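Local coordinates for secreted protein ESXB (Bacillus anthracis, PDB 4J10) that is a secreted WXG100-family protein of the EsxAB clan whose exact role is not established, probably exported by an ESX-type (type VII) secretion system, at residues I9-K22 with I75-R87. Residues are numbered along the deposited sequence; the frame is centred on the assembly and turned at random. Where two conformers were deposited one is given.
Sequences ITPEELERIAGNFK and ISTDLKRIADKFR
Leu14 and Leu79 mesh as reciprocal knobs into holes, Leu14 among Ile82, Ala83 and Phe86, Leu79 among Ile17, Ala18 and Phe21. They cross at about a right angle, CD2 to CD2 3.9 Å. Small Ala18 and Ala83 let the backbones approach, and the axes pass 8.1 Å apart at 166°. Toward the middle of the hairpin, Ile75 CG2, anti to its backbone N, stands over the centre of the Phe21 ring, a CH-pi contact 3.6 Å from the centroid. At the other end Ile9 CG2 meets the Phe86 ring edge-on at CE2. Pro11 packs CG on Phe86 CB; its missing N-H costs nothing in a helix's first turn. Ile9, Ile75 and Ile82 also pack against the second subunit, another copy of this protein.

Polar groups line one flank. Ser76's short hydroxyl OG donates to Ala18 O (2.9 Å) from above the carbonyl plane. Glu15 OE2, less surely placed, forms a salt bridge to Lys80 NZ (2.8 Å); its approach to Arg87 NH2 is too close, leaving both atoms doubtful. Lys80 NZ makes a second salt bridge, to Asp84 OD1 in its own helix, linking the four into a network.

Interlocked apolar side chains thus join the WXG100 hairpin's arms, the marginal polar bonds being consistent with fixing their pairing.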
loop_
_atom_site.group_PDB
_atom_site.type_symbol
_atom_site.label_atom_id
_atom_site.label_comp_id
_atom_site.label_asym_id
_atom_site.label_seq_id
_atom_site.Cartn_x
_atom_site.Cartn_y
_atom_site.Cartn_z
ATOM N N ILE A 9 -25.972 -0.394 6.742
ATOM C CA ILE A 9 -25.026 -1.449 7.087
ATOM C C ILE A 9 -25.752 -2.785 7.274
ATOM O O ILE A 9 -26.805 -2.852 7.905
ATOM C CB ILE A 9 -24.217 -1.073 8.344
ATOM C CG1 ILE A 9 -23.252 0.065 8.017
ATOM C CG2 ILE A 9 -23.444 -2.276 8.885
ATOM C CD1 ILE A 9 -22.447 0.550 9.202
ATOM N N THR A 10 -25.201 -3.836 6.676
ATOM C CA THR A 10 -25.698 -5.203 6.811
ATOM C C THR A 10 -24.452 -6.082 6.930
ATOM O O THR A 10 -23.356 -5.632 6.627
ATOM C CB THR A 10 -26.439 -5.649 5.552
ATOM O OG1 THR A 10 -25.509 -5.667 4.460
ATOM C CG2 THR A 10 -27.600 -4.703 5.230
ATOM N N PRO A 11 -24.608 -7.358 7.324
ATOM C CA PRO A 11 -23.433 -8.236 7.319
ATOM C C PRO A 11 -22.784 -8.328 5.940
ATOM O O PRO A 11 -21.563 -8.377 5.830
ATOM C CB PRO A 11 -24.016 -9.597 7.726
ATOM C CG PRO A 11 -25.233 -9.259 8.506
ATOM C CD PRO A 11 -25.796 -8.036 7.857
ATOM N N GLU A 12 -23.598 -8.342 4.894
ATOM C CA GLU A 12 -23.083 -8.394 3.531
ATOM C C GLU A 12 -22.245 -7.163 3.203
ATOM O O GLU A 12 -21.208 -7.267 2.538
ATOM C CB GLU A 12 -24.235 -8.560 2.535
ATOM C CG GLU A 12 -24.975 -9.891 2.662
ATOM C CD GLU A 12 -26.115 -9.868 3.682
ATOM O OE1 GLU A 12 -26.258 -8.877 4.424
ATOM O OE2 GLU A 12 -26.885 -10.851 3.732
ATOM N N GLU A 13 -22.681 -5.989 3.659
ATOM C CA GLU A 13 -21.906 -4.774 3.394
ATOM C C GLU A 13 -20.569 -4.822 4.136
ATOM O O GLU A 13 -19.522 -4.449 3.596
ATOM C CB GLU A 13 -22.671 -3.512 3.798
ATOM C CG GLU A 13 -23.802 -3.121 2.876
ATOM C CD GLU A 13 -23.338 -2.750 1.493
ATOM O OE1 GLU A 13 -22.115 -2.570 1.281
ATOM O OE2 GLU A 13 -24.206 -2.638 0.600
ATOM N N LEU A 14 -20.603 -5.272 5.384
ATOM C CA LEU A 14 -19.377 -5.369 6.155
ATOM C C LEU A 14 -18.417 -6.381 5.537
ATOM O O LEU A 14 -17.207 -6.160 5.506
ATOM C CB LEU A 14 -19.686 -5.735 7.603
ATOM C CG LEU A 14 -20.446 -4.643 8.354
ATOM C CD1 LEU A 14 -20.900 -5.124 9.714
ATOM C CD2 LEU A 14 -19.542 -3.429 8.511
ATOM N N GLU A 15 -18.966 -7.481 5.032
ATOM C CA GLU A 15 -18.129 -8.491 4.382
ATOM C C GLU A 15 -17.549 -7.991 3.059
ATOM O O GLU A 15 -16.408 -8.320 2.727
ATOM C CB GLU A 15 -18.906 -9.802 4.205
ATOM C CG GLU A 15 -19.132 -10.506 5.539
ATOM C CD GLU A 15 -20.125 -11.640 5.464
ATOM O OE1 GLU A 15 -21.046 -11.578 4.619
ATOM O OE2 GLU A 15 -19.995 -12.589 6.279
ATOM N N ARG A 16 -18.307 -7.189 2.314
ATOM C CA ARG A 16 -17.807 -6.600 1.073
ATOM C C ARG A 16 -16.600 -5.720 1.360
ATOM O O ARG A 16 -15.547 -5.824 0.710
ATOM C CB ARG A 16 -18.906 -5.772 0.384
ATOM C CG ARG A 16 -18.405 -5.000 -0.847
ATOM C CD ARG A 16 -19.491 -4.119 -1.450
ATOM N NE ARG A 16 -19.923 -3.045 -0.556
ATOM C CZ ARG A 16 -19.278 -1.895 -0.381
ATOM N NH1 ARG A 16 -18.140 -1.654 -1.025
ATOM N NH2 ARG A 16 -19.762 -0.992 0.464
ATOM N N ILE A 17 -16.749 -4.844 2.348
ATOM C CA ILE A 17 -15.666 -3.937 2.718
ATOM C C ILE A 17 -14.482 -4.711 3.299
ATOM O O ILE A 17 -13.322 -4.432 2.959
ATOM C CB ILE A 17 -16.158 -2.819 3.661
ATOM C CG1 ILE A 17 -17.220 -1.973 2.954
ATOM C CG2 ILE A 17 -14.994 -1.942 4.093
ATOM C CD1 ILE A 17 -17.922 -0.986 3.867
ATOM N N ALA A 18 -14.747 -5.702 4.151
ATOM C CA ALA A 18 -13.681 -6.572 4.659
ATOM C C ALA A 18 -12.897 -7.179 3.494
ATOM O O ALA A 18 -11.667 -7.244 3.530
ATOM C CB ALA A 18 -14.253 -7.669 5.565
ATOM N N GLY A 19 -13.606 -7.583 2.446
ATOM C CA GLY A 19 -12.950 -8.150 1.282
ATOM C C GLY A 19 -12.088 -7.145 0.549
ATOM O O GLY A 19 -11.022 -7.490 0.042
ATOM N N ASN A 20 -12.549 -5.902 0.483
ATOM C CA ASN A 20 -11.750 -4.843 -0.123
ATOM C C ASN A 20 -10.426 -4.667 0.598
ATOM O O ASN A 20 -9.377 -4.516 -0.035
ATOM C CB ASN A 20 -12.520 -3.528 -0.139
ATOM C CG ASN A 20 -13.677 -3.551 -1.104
ATOM O OD1 ASN A 20 -13.777 -4.440 -1.955
ATOM N ND2 ASN A 20 -14.559 -2.564 -0.988
ATOM N N PHE A 21 -10.455 -4.714 1.926
ATOM C CA PHE A 21 -9.235 -4.592 2.720
ATOM C C PHE A 21 -8.306 -5.774 2.524
ATOM O O PHE A 21 -7.099 -5.593 2.375
ATOM C CB PHE A 21 -9.567 -4.325 4.201
ATOM C CG PHE A 21 -9.850 -2.870 4.469
ATOM C CD1 PHE A 21 -11.113 -2.330 4.271
ATOM C CD2 PHE A 21 -8.813 -2.024 4.861
ATOM C CE1 PHE A 21 -11.344 -0.967 4.466
ATOM C CE2 PHE A 21 -9.043 -0.671 5.068
ATOM C CZ PHE A 21 -10.306 -0.144 4.887
ATOM N N LYS A 22 -8.861 -6.982 2.501
ATOM C CA LYS A 22 -8.076 -8.189 2.275
ATOM C C LYS A 22 -7.451 -8.196 0.876
ATOM O O LYS A 22 -6.268 -8.505 0.719
ATOM C CB LYS A 22 -8.954 -9.439 2.497
ATOM C CG LYS A 22 -8.176 -10.735 2.470
ATOM C CD LYS A 22 -9.061 -11.936 2.748
ATOM C CE LYS A 22 -8.228 -13.209 2.825
ATOM N NZ LYS A 22 -9.017 -14.407 2.413
ATOM N N ILE A 75 -8.183 -4.611 10.002
ATOM C CA ILE A 75 -9.442 -3.962 9.679
ATOM C C ILE A 75 -10.403 -4.972 9.071
ATOM O O ILE A 75 -11.579 -5.022 9.433
ATOM C CB ILE A 75 -9.222 -2.764 8.736
ATOM C CG1 ILE A 75 -8.483 -1.659 9.502
ATOM C CG2 ILE A 75 -10.560 -2.266 8.184
ATOM C CD1 ILE A 75 -7.957 -0.541 8.606
ATOM N N SER A 76 -9.902 -5.785 8.151
ATOM C CA SER A 76 -10.715 -6.829 7.528
ATOM C C SER A 76 -11.288 -7.776 8.581
ATOM O O SER A 76 -12.492 -8.063 8.593
ATOM C CB SER A 76 -9.876 -7.608 6.514
ATOM O OG SER A 76 -10.646 -8.598 5.855
ATOM N N THR A 77 -10.436 -8.259 9.483
ATOM C CA THR A 77 -10.882 -9.135 10.561
ATOM C C THR A 77 -11.928 -8.469 11.454
ATOM O O THR A 77 -12.932 -9.090 11.834
ATOM C CB THR A 77 -9.686 -9.576 11.413
ATOM O OG1 THR A 77 -8.833 -10.409 10.621
ATOM C CG2 THR A 77 -10.140 -10.359 12.634
ATOM N N ASP A 78 -11.707 -7.202 11.786
ATOM C CA ASP A 78 -12.641 -6.510 12.674
ATOM C C ASP A 78 -14.015 -6.328 12.021
ATOM O O ASP A 78 -15.048 -6.477 12.686
ATOM C CB ASP A 78 -12.076 -5.153 13.123
ATOM C CG ASP A 78 -10.929 -5.297 14.107
ATOM O OD1 ASP A 78 -10.726 -6.408 14.635
ATOM O OD2 ASP A 78 -10.227 -4.293 14.354
ATOM N N LEU A 79 -14.024 -6.012 10.726
ATOM C CA LEU A 79 -15.277 -5.889 9.983
ATOM C C LEU A 79 -16.011 -7.230 9.927
ATOM O O LEU A 79 -17.225 -7.294 10.119
ATOM C CB LEU A 79 -15.003 -5.357 8.577
ATOM C CG LEU A 79 -14.553 -3.896 8.519
ATOM C CD1 LEU A 79 -13.931 -3.613 7.164
ATOM C CD2 LEU A 79 -15.713 -2.939 8.800
ATOM N N LYS A 80 -15.275 -8.305 9.675
ATOM C CA LYS A 80 -15.872 -9.633 9.622
ATOM C C LYS A 80 -16.439 -10.053 10.986
ATOM O O LYS A 80 -17.501 -10.671 11.065
ATOM C CB LYS A 80 -14.844 -10.641 9.092
ATOM C CG LYS A 80 -15.269 -12.094 9.120
ATOM C CD LYS A 80 -16.503 -12.360 8.260
ATOM C CE LYS A 80 -16.750 -13.857 8.156
ATOM N NZ LYS A 80 -18.137 -14.186 7.721
ATOM N N ARG A 81 -15.740 -9.702 12.060
ATOM C CA ARG A 81 -16.221 -10.011 13.403
ATOM C C ARG A 81 -17.557 -9.328 13.696
ATOM O O ARG A 81 -18.451 -9.926 14.294
ATOM C CB ARG A 81 -15.174 -9.615 14.444
ATOM C CG ARG A 81 -15.584 -9.865 15.873
ATOM C CD ARG A 81 -14.365 -10.131 16.741
ATOM N NE ARG A 81 -13.317 -9.125 16.571
ATOM C CZ ARG A 81 -12.597 -8.617 17.566
ATOM N NH1 ARG A 81 -12.808 -9.014 18.814
ATOM N NH2 ARG A 81 -11.667 -7.705 17.316
ATOM N N ILE A 82 -17.697 -8.081 13.251
ATOM C CA ILE A 82 -18.955 -7.369 13.436
ATOM C C ILE A 82 -20.032 -7.954 12.525
ATOM O O ILE A 82 -21.185 -8.099 12.938
ATOM C CB ILE A 82 -18.816 -5.853 13.235
ATOM C CG1 ILE A 82 -17.881 -5.270 14.283
ATOM C CG2 ILE A 82 -20.195 -5.180 13.331
ATOM C CD1 ILE A 82 -17.479 -3.844 14.005
ATOM N N ALA A 83 -19.665 -8.305 11.295
ATOM C CA ALA A 83 -20.616 -8.964 10.398
ATOM C C ALA A 83 -21.179 -10.237 11.027
ATOM O O ALA A 83 -22.391 -10.464 11.020
ATOM C CB ALA A 83 -19.952 -9.277 9.066
ATOM N N ASP A 84 -20.295 -11.052 11.603
ATOM C CA ASP A 84 -20.698 -12.280 12.280
ATOM C C ASP A 84 -21.634 -12.005 13.455
ATOM O O ASP A 84 -22.628 -12.705 13.649
ATOM C CB ASP A 84 -19.458 -13.064 12.743
ATOM C CG ASP A 84 -18.704 -13.691 11.589
ATOM O OD1 ASP A 84 -19.311 -13.843 10.507
ATOM O OD2 ASP A 84 -17.521 -14.025 11.754
ATOM N N LYS A 85 -21.314 -10.983 14.241
ATOM C CA LYS A 85 -22.139 -10.628 15.385
ATOM C C LYS A 85 -23.534 -10.216 14.922
ATOM O O LYS A 85 -24.537 -10.607 15.518
ATOM C CB LYS A 85 -21.489 -9.505 16.187
ATOM C CG LYS A 85 -22.280 -9.081 17.406
ATOM C CD LYS A 85 -21.624 -7.900 18.105
ATOM C CE LYS A 85 -21.987 -6.594 17.417
ATOM N NZ LYS A 85 -20.888 -5.587 17.501
ATOM N N PHE A 86 -23.594 -9.442 13.844
ATOM C CA PHE A 86 -24.873 -9.036 13.279
ATOM C C PHE A 86 -25.684 -10.236 12.826
ATOM O O PHE A 86 -26.881 -10.316 13.090
ATOM C CB PHE A 86 -24.659 -8.100 12.092
ATOM C CG PHE A 86 -24.358 -6.685 12.480
ATOM C CD1 PHE A 86 -24.083 -6.348 13.795
ATOM C CD2 PHE A 86 -24.348 -5.689 11.523
ATOM C CE1 PHE A 86 -23.809 -5.035 14.148
ATOM C CE2 PHE A 86 -24.080 -4.375 11.868
ATOM C CZ PHE A 86 -23.809 -4.051 13.183
ATOM N N ARG A 87 -25.038 -11.177 12.152
ATOM C CA ARG A 87 -25.739 -12.349 11.649
ATOM C C ARG A 87 -26.251 -13.255 12.759
ATOM O O ARG A 87 -27.319 -13.845 12.639
ATOM C CB ARG A 87 -24.849 -13.157 10.712
ATOM C CG ARG A 87 -25.579 -14.312 10.040
ATOM C CD ARG A 87 -25.008 -14.560 8.669
ATOM N NE ARG A 87 -23.694 -13.945 8.549
ATOM C CZ ARG A 87 -23.253 -13.337 7.454
ATOM N NH1 ARG A 87 -24.016 -13.267 6.375
ATOM N NH2 ARG A 87 -22.045 -12.804 7.445
#